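Local coordinates for protection of telomeres protein 1 (Schizosaccharomyces pombe, PDB 7CUI) that binds single-stranded telomeric DNA of consensus GGTTAC, protects the 3' overhang of chromosome ends and regulates telomerase and telomere length, at residues A[66-80]-A[113-127]. Sequence-based numbering, arbitrary orientation.
Sequences TQFAVLSQPPSSYVW and QPCNLADHPQMTLQL
Pro114 lies over one face of the Trp80 indole. Its CB stands 4.2 Å from the centroid of the five-membered ring of Trp80, 8° off the ring normal, a CH-pi contact, and the same CB comes 3.4 Å from Tyr78 O. In Trp80, chi1 of -65° sets CG anti to the carbonyl carbon and points the indole at 113-114, where Pro114 N lies over one face, toward the rim, and CZ2 comes 3.4 Å from Gln113 C. At the far end of the indole, CZ3 meets Leu117 CD2. The same Leu117 methyl also touches Ala69 CB and Phe68 CB, while Leu127 CD1 approaches Phe68 CD2 obliquely at 4.0 Å from the helix that begins after the N-cap residue His120. The Tyr78 ring lies flat under the Cys115-Asn116 peptide, Asn116 N sitting 3.5 Å above the ring centre, and Leu71 CD1 lies over the opposite face. Asn116 CB lies 3.6 Å from Tyr78 CZ, and Thr66 CG2 meets Ala118 CB at 4.1 Å. Two waters bridge the segments. One accepts from Leu117 N and lies within hydrogen-bonding distance of Thr66 O and Ala69 O; the other accepts from Tyr78 N and donates to Pro114 O. Within 113-127, the turn before the helix is tied by a nearly straight bond from His120 ND1 to Asn116 O (2.7 Å, 169°), in the imidazole plane, with Cys115 SG over one face of that ring. Ala103, Ala104 and Ile107 of helix 100-107 also pack on Trp80, and Phe82 stacks on Phe68. Loop 113-118 thus lies along a bulged beta-hairpin, and the first turns of helix 121-135 close on Phe68 at its base; the hairpin extends from the curled mixed sheet of this telombin's C-terminal domain, consistent with an OB fold.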
loop_
_atom_site.group_PDB
_atom_site.type_symbol
_atom_site.label_atom_id
_atom_site.label_comp_id
_atom_site.label_asym_id
_atom_site.label_seq_id
_atom_site.Cartn_x
_atom_site.Cartn_y
_atom_site.Cartn_z
ATOM N N THR A 66 14.413 -3.371 2.007
ATOM C CA THR A 66 15.587 -2.568 1.716
ATOM C C THR A 66 15.286 -1.579 0.591
ATOM O O THR A 66 15.987 -0.579 0.436
ATOM C CB THR A 66 16.764 -3.516 1.491
ATOM O OG1 THR A 66 17.439 -3.487 2.747
ATOM C CG2 THR A 66 17.680 -3.112 0.362
ATOM N N GLN A 67 14.219 -1.853 -0.169
ATOM C CA GLN A 67 13.890 -1.056 -1.338
ATOM C C GLN A 67 12.583 -0.301 -1.106
ATOM O O GLN A 67 11.974 0.190 -2.054
ATOM C CB GLN A 67 13.839 -1.940 -2.588
ATOM C CG GLN A 67 15.160 -2.630 -2.901
ATOM C CD GLN A 67 15.157 -3.403 -4.199
ATOM O OE1 GLN A 67 15.586 -4.553 -4.255
ATOM N NE2 GLN A 67 14.692 -2.772 -5.265
ATOM N N PHE A 68 12.169 -0.186 0.163
ATOM C CA PHE A 68 10.904 0.453 0.497
ATOM C C PHE A 68 10.992 1.978 0.416
ATOM O O PHE A 68 9.967 2.650 0.450
ATOM C CB PHE A 68 10.391 -0.026 1.856
ATOM C CG PHE A 68 9.331 -1.096 1.788
ATOM C CD1 PHE A 68 9.425 -2.143 0.876
ATOM C CD2 PHE A 68 8.241 -1.064 2.650
ATOM C CE1 PHE A 68 8.446 -3.125 0.823
ATOM C CE2 PHE A 68 7.264 -2.048 2.596
ATOM C CZ PHE A 68 7.369 -3.077 1.684
ATOM N N ALA A 69 12.208 2.530 0.333
ATOM C CA ALA A 69 12.375 3.945 0.034
ATOM C C ALA A 69 13.212 4.081 -1.232
ATOM O O ALA A 69 14.203 3.371 -1.396
ATOM C CB ALA A 69 13.010 4.676 1.194
ATOM N N VAL A 70 12.805 5.000 -2.116
ATOM C CA VAL A 70 13.496 5.194 -3.382
ATOM C C VAL A 70 14.073 6.606 -3.438
ATOM O O VAL A 70 13.606 7.504 -2.743
ATOM C CB VAL A 70 12.579 4.910 -4.589
ATOM C CG1 VAL A 70 12.147 3.450 -4.644
ATOM C CG2 VAL A 70 11.373 5.837 -4.627
ATOM N N LEU A 71 15.087 6.784 -4.289
ATOM C CA LEU A 71 15.686 8.092 -4.515
ATOM C C LEU A 71 14.739 8.941 -5.361
ATOM O O LEU A 71 14.324 8.518 -6.438
ATOM C CB LEU A 71 17.043 7.911 -5.209
ATOM C CG LEU A 71 17.877 9.183 -5.364
ATOM C CD1 LEU A 71 18.464 9.612 -4.027
ATOM C CD2 LEU A 71 18.977 8.992 -6.397
ATOM N N SER A 72 14.402 10.136 -4.859
ATOM C CA SER A 72 13.538 11.058 -5.583
ATOM C C SER A 72 14.351 12.207 -6.177
ATOM O O SER A 72 14.271 12.461 -7.375
ATOM C CB SER A 72 12.396 11.554 -4.730
ATOM O OG SER A 72 12.869 12.084 -3.503
ATOM N N GLN A 73 15.128 12.888 -5.328
ATOM C CA GLN A 73 15.953 14.023 -5.718
ATOM C C GLN A 73 17.402 13.728 -5.328
ATOM O O GLN A 73 17.690 13.507 -4.153
ATOM C CB GLN A 73 15.409 15.290 -5.046
ATOM C CG GLN A 73 16.235 16.550 -5.275
ATOM C CD GLN A 73 15.953 17.629 -4.255
ATOM O OE1 GLN A 73 14.836 18.135 -4.147
ATOM N NE2 GLN A 73 16.975 18.005 -3.503
ATOM N N PRO A 74 18.357 13.670 -6.290
ATOM C CA PRO A 74 19.784 13.547 -5.962
ATOM C C PRO A 74 20.303 14.685 -5.078
ATOM O O PRO A 74 19.729 15.773 -5.083
ATOM C CB PRO A 74 20.472 13.595 -7.337
ATOM C CG PRO A 74 19.412 13.125 -8.308
ATOM C CD PRO A 74 18.109 13.653 -7.742
ATOM N N PRO A 75 21.404 14.495 -4.307
ATOM C CA PRO A 75 22.161 13.239 -4.277
ATOM C C PRO A 75 21.711 12.138 -3.313
ATOM O O PRO A 75 22.086 10.984 -3.508
ATOM C CB PRO A 75 23.561 13.714 -3.860
ATOM C CG PRO A 75 23.285 14.874 -2.928
ATOM C CD PRO A 75 22.027 15.531 -3.462
ATOM N N SER A 76 20.942 12.486 -2.269
ATOM C CA SER A 76 20.478 11.470 -1.332
ATOM C C SER A 76 19.179 11.858 -0.620
ATOM O O SER A 76 19.077 11.719 0.599
ATOM C CB SER A 76 21.567 11.056 -0.356
ATOM O OG SER A 76 21.812 12.068 0.610
ATOM N N SER A 77 18.176 12.304 -1.393
ATOM C CA SER A 77 16.833 12.532 -0.877
ATOM C C SER A 77 15.912 11.391 -1.298
ATOM O O SER A 77 15.660 11.201 -2.489
ATOM C CB SER A 77 16.276 13.850 -1.336
ATOM O OG SER A 77 16.943 14.925 -0.698
ATOM N N TYR A 78 15.386 10.665 -0.305
ATOM C CA TYR A 78 14.587 9.475 -0.553
ATOM C C TYR A 78 13.130 9.712 -0.153
ATOM O O TYR A 78 12.827 10.599 0.644
ATOM C CB TYR A 78 15.181 8.279 0.197
ATOM C CG TYR A 78 16.502 7.770 -0.324
ATOM C CD1 TYR A 78 17.688 8.438 -0.060
ATOM C CD2 TYR A 78 16.571 6.600 -1.067
ATOM C CE1 TYR A 78 18.904 7.971 -0.534
ATOM C CE2 TYR A 78 17.778 6.118 -1.549
ATOM C CZ TYR A 78 18.950 6.806 -1.280
ATOM O OH TYR A 78 20.139 6.324 -1.747
ATOM N N VAL A 79 12.227 8.902 -0.719
ATOM C CA VAL A 79 10.820 8.926 -0.346
ATOM C C VAL A 79 10.314 7.494 -0.220
ATOM O O VAL A 79 10.829 6.594 -0.887
ATOM C CB VAL A 79 9.935 9.726 -1.324
ATOM C CG1 VAL A 79 10.189 11.225 -1.241
ATOM C CG2 VAL A 79 10.025 9.213 -2.756
ATOM N N TRP A 80 9.299 7.320 0.636
ATOM C CA TRP A 80 8.603 6.052 0.768
ATOM C C TRP A 80 7.851 5.760 -0.523
ATOM O O TRP A 80 7.153 6.623 -1.050
ATOM C CB TRP A 80 7.612 6.078 1.939
ATOM C CG TRP A 80 8.216 6.224 3.301
ATOM C CD1 TRP A 80 7.941 7.202 4.214
ATOM C CD2 TRP A 80 9.181 5.356 3.922
ATOM N NE1 TRP A 80 8.676 7.011 5.352
ATOM C CE2 TRP A 80 9.448 5.888 5.203
ATOM C CE3 TRP A 80 9.852 4.192 3.523
ATOM C CZ2 TRP A 80 10.342 5.285 6.089
ATOM C CZ3 TRP A 80 10.744 3.604 4.393
ATOM C CH2 TRP A 80 10.984 4.146 5.657
ATOM N N GLN A 113 12.497 6.893 8.900
ATOM C CA GLN A 113 12.453 7.943 7.895
ATOM C C GLN A 113 12.956 7.390 6.566
ATOM O O GLN A 113 13.768 6.467 6.542
ATOM C CB GLN A 113 13.326 9.123 8.328
ATOM C CG GLN A 113 12.840 9.828 9.585
ATOM C CD GLN A 113 11.448 10.394 9.436
ATOM O OE1 GLN A 113 11.076 10.951 8.402
ATOM N NE2 GLN A 113 10.654 10.238 10.480
ATOM N N PRO A 114 12.500 7.932 5.413
ATOM C CA PRO A 114 13.019 7.500 4.118
ATOM C C PRO A 114 14.501 7.836 3.995
ATOM O O PRO A 114 14.929 8.938 4.335
ATOM C CB PRO A 114 12.189 8.295 3.097
ATOM C CG PRO A 114 11.668 9.479 3.874
ATOM C CD PRO A 114 11.472 8.975 5.290
ATOM N N CYS A 115 15.266 6.854 3.522
ATOM C CA CYS A 115 16.690 6.974 3.270
ATOM C C CYS A 115 17.109 5.735 2.485
ATOM O O CYS A 115 16.262 4.924 2.119
ATOM C CB CYS A 115 17.456 7.059 4.586
ATOM S SG CYS A 115 17.109 5.672 5.697
ATOM N N ASN A 116 18.407 5.601 2.215
ATOM C CA ASN A 116 18.938 4.361 1.676
ATOM C C ASN A 116 18.871 3.304 2.777
ATOM O O ASN A 116 19.637 3.354 3.734
ATOM C CB ASN A 116 20.351 4.571 1.130
ATOM C CG ASN A 116 20.797 3.442 0.232
ATOM O OD1 ASN A 116 21.096 3.655 -0.939
ATOM N ND2 ASN A 116 20.842 2.235 0.771
ATOM N N LEU A 117 17.944 2.350 2.643
ATOM C CA LEU A 117 17.644 1.415 3.715
ATOM C C LEU A 117 18.760 0.369 3.842
ATOM O O LEU A 117 19.023 -0.146 4.935
ATOM C CB LEU A 117 16.279 0.778 3.432
ATOM C CG LEU A 117 15.042 1.305 4.175
ATOM C CD1 LEU A 117 15.309 2.518 5.050
ATOM C CD2 LEU A 117 13.882 1.565 3.224
ATOM N N ALA A 118 19.433 0.061 2.724
ATOM C CA ALA A 118 20.555 -0.865 2.748
ATOM C C ALA A 118 21.647 -0.360 3.690
ATOM O O ALA A 118 22.275 -1.163 4.378
ATOM C CB ALA A 118 21.090 -1.075 1.353
ATOM N N ASP A 119 21.851 0.965 3.730
ATOM C CA ASP A 119 22.827 1.585 4.620
ATOM C C ASP A 119 22.290 1.752 6.047
ATOM O O ASP A 119 23.018 2.243 6.910
ATOM C CB ASP A 119 23.274 2.962 4.117
ATOM C CG ASP A 119 23.910 2.971 2.735
ATOM O OD1 ASP A 119 24.505 1.933 2.338
ATOM O OD2 ASP A 119 23.802 4.021 2.061
ATOM N N HIS A 120 21.021 1.381 6.282
ATOM C CA HIS A 120 20.414 1.520 7.599
ATOM C C HIS A 120 19.811 0.195 8.063
ATOM O O HIS A 120 18.591 0.036 8.102
ATOM C CB HIS A 120 19.374 2.649 7.602
ATOM C CG HIS A 120 19.957 4.000 7.370
ATOM N ND1 HIS A 120 20.243 4.465 6.102
ATOM C CD2 HIS A 120 20.308 4.983 8.225
ATOM C CE1 HIS A 120 20.743 5.681 6.183
ATOM N NE2 HIS A 120 20.804 6.018 7.477
ATOM N N PRO A 121 20.642 -0.804 8.436
ATOM C CA PRO A 121 20.115 -2.093 8.888
ATOM C C PRO A 121 19.175 -2.001 10.093
ATOM O O PRO A 121 18.138 -2.663 10.100
ATOM C CB PRO A 121 21.344 -2.963 9.189
ATOM C CG PRO A 121 22.564 -2.094 8.944
ATOM C CD PRO A 121 22.110 -0.751 8.412
ATOM N N GLN A 122 19.535 -1.185 11.096
ATOM C CA GLN A 122 18.755 -1.068 12.322
ATOM C C GLN A 122 17.368 -0.514 12.012
ATOM O O GLN A 122 16.368 -1.027 12.510
ATOM C CB GLN A 122 19.465 -0.227 13.388
ATOM C CG GLN A 122 20.588 -0.961 14.115
ATOM C CD GLN A 122 20.277 -2.422 14.350
ATOM O OE1 GLN A 122 19.350 -2.773 15.080
ATOM N NE2 GLN A 122 21.046 -3.290 13.709
HETATM N N MSE A 123 17.330 0.520 11.167
HETATM C CA MSE A 123 16.074 1.123 10.771
HETATM C C MSE A 123 15.234 0.167 9.928
HETATM O O MSE A 123 14.009 0.186 10.021
HETATM C CB MSE A 123 16.303 2.422 10.009
HETATM C CG MSE A 123 15.085 3.300 10.058
HETATM SE SE MSE A 123 15.356 4.791 8.852
HETATM C CE MSE A 123 16.365 6.145 9.861
ATOM N N THR A 124 15.892 -0.640 9.089
ATOM C CA THR A 124 15.202 -1.664 8.321
ATOM C C THR A 124 14.501 -2.632 9.274
ATOM O O THR A 124 13.332 -2.937 9.065
ATOM C CB THR A 124 16.134 -2.358 7.315
ATOM O OG1 THR A 124 16.656 -1.393 6.395
ATOM C CG2 THR A 124 15.454 -3.483 6.560
ATOM N N LEU A 125 15.210 -3.079 10.326
ATOM C CA LEU A 125 14.649 -3.961 11.343
ATOM C C LEU A 125 13.454 -3.293 12.027
ATOM O O LEU A 125 12.452 -3.947 12.308
ATOM C CB LEU A 125 15.734 -4.350 12.358
ATOM C CG LEU A 125 16.323 -5.763 12.255
ATOM C CD1 LEU A 125 16.107 -6.393 10.882
ATOM C CD2 LEU A 125 17.806 -5.764 12.608
ATOM N N GLN A 126 13.549 -1.980 12.259
ATOM C CA GLN A 126 12.495 -1.229 12.922
ATOM C C GLN A 126 11.261 -1.142 12.027
ATOM O O GLN A 126 10.134 -1.184 12.523
ATOM C CB GLN A 126 12.991 0.161 13.314
ATOM C CG GLN A 126 13.832 0.163 14.581
ATOM C CD GLN A 126 14.791 1.328 14.636
ATOM O OE1 GLN A 126 14.613 2.346 13.970
ATOM N NE2 GLN A 126 15.833 1.184 15.438
ATOM N N LEU A 127 11.490 -1.010 10.715
ATOM C CA LEU A 127 10.439 -0.979 9.711
ATOM C C LEU A 127 9.729 -2.333 9.696
ATOM O O LEU A 127 8.501 -2.379 9.715
ATOM C CB LEU A 127 11.094 -0.707 8.353
ATOM C CG LEU A 127 10.308 0.058 7.286
ATOM C CD1 LEU A 127 10.491 -0.607 5.937
ATOM C CD2 LEU A 127 8.833 0.212 7.607
HETATM O O HOH W 1 16.007 2.163 0.421
HETATM O O HOH W 2 16.417 10.749 2.255
#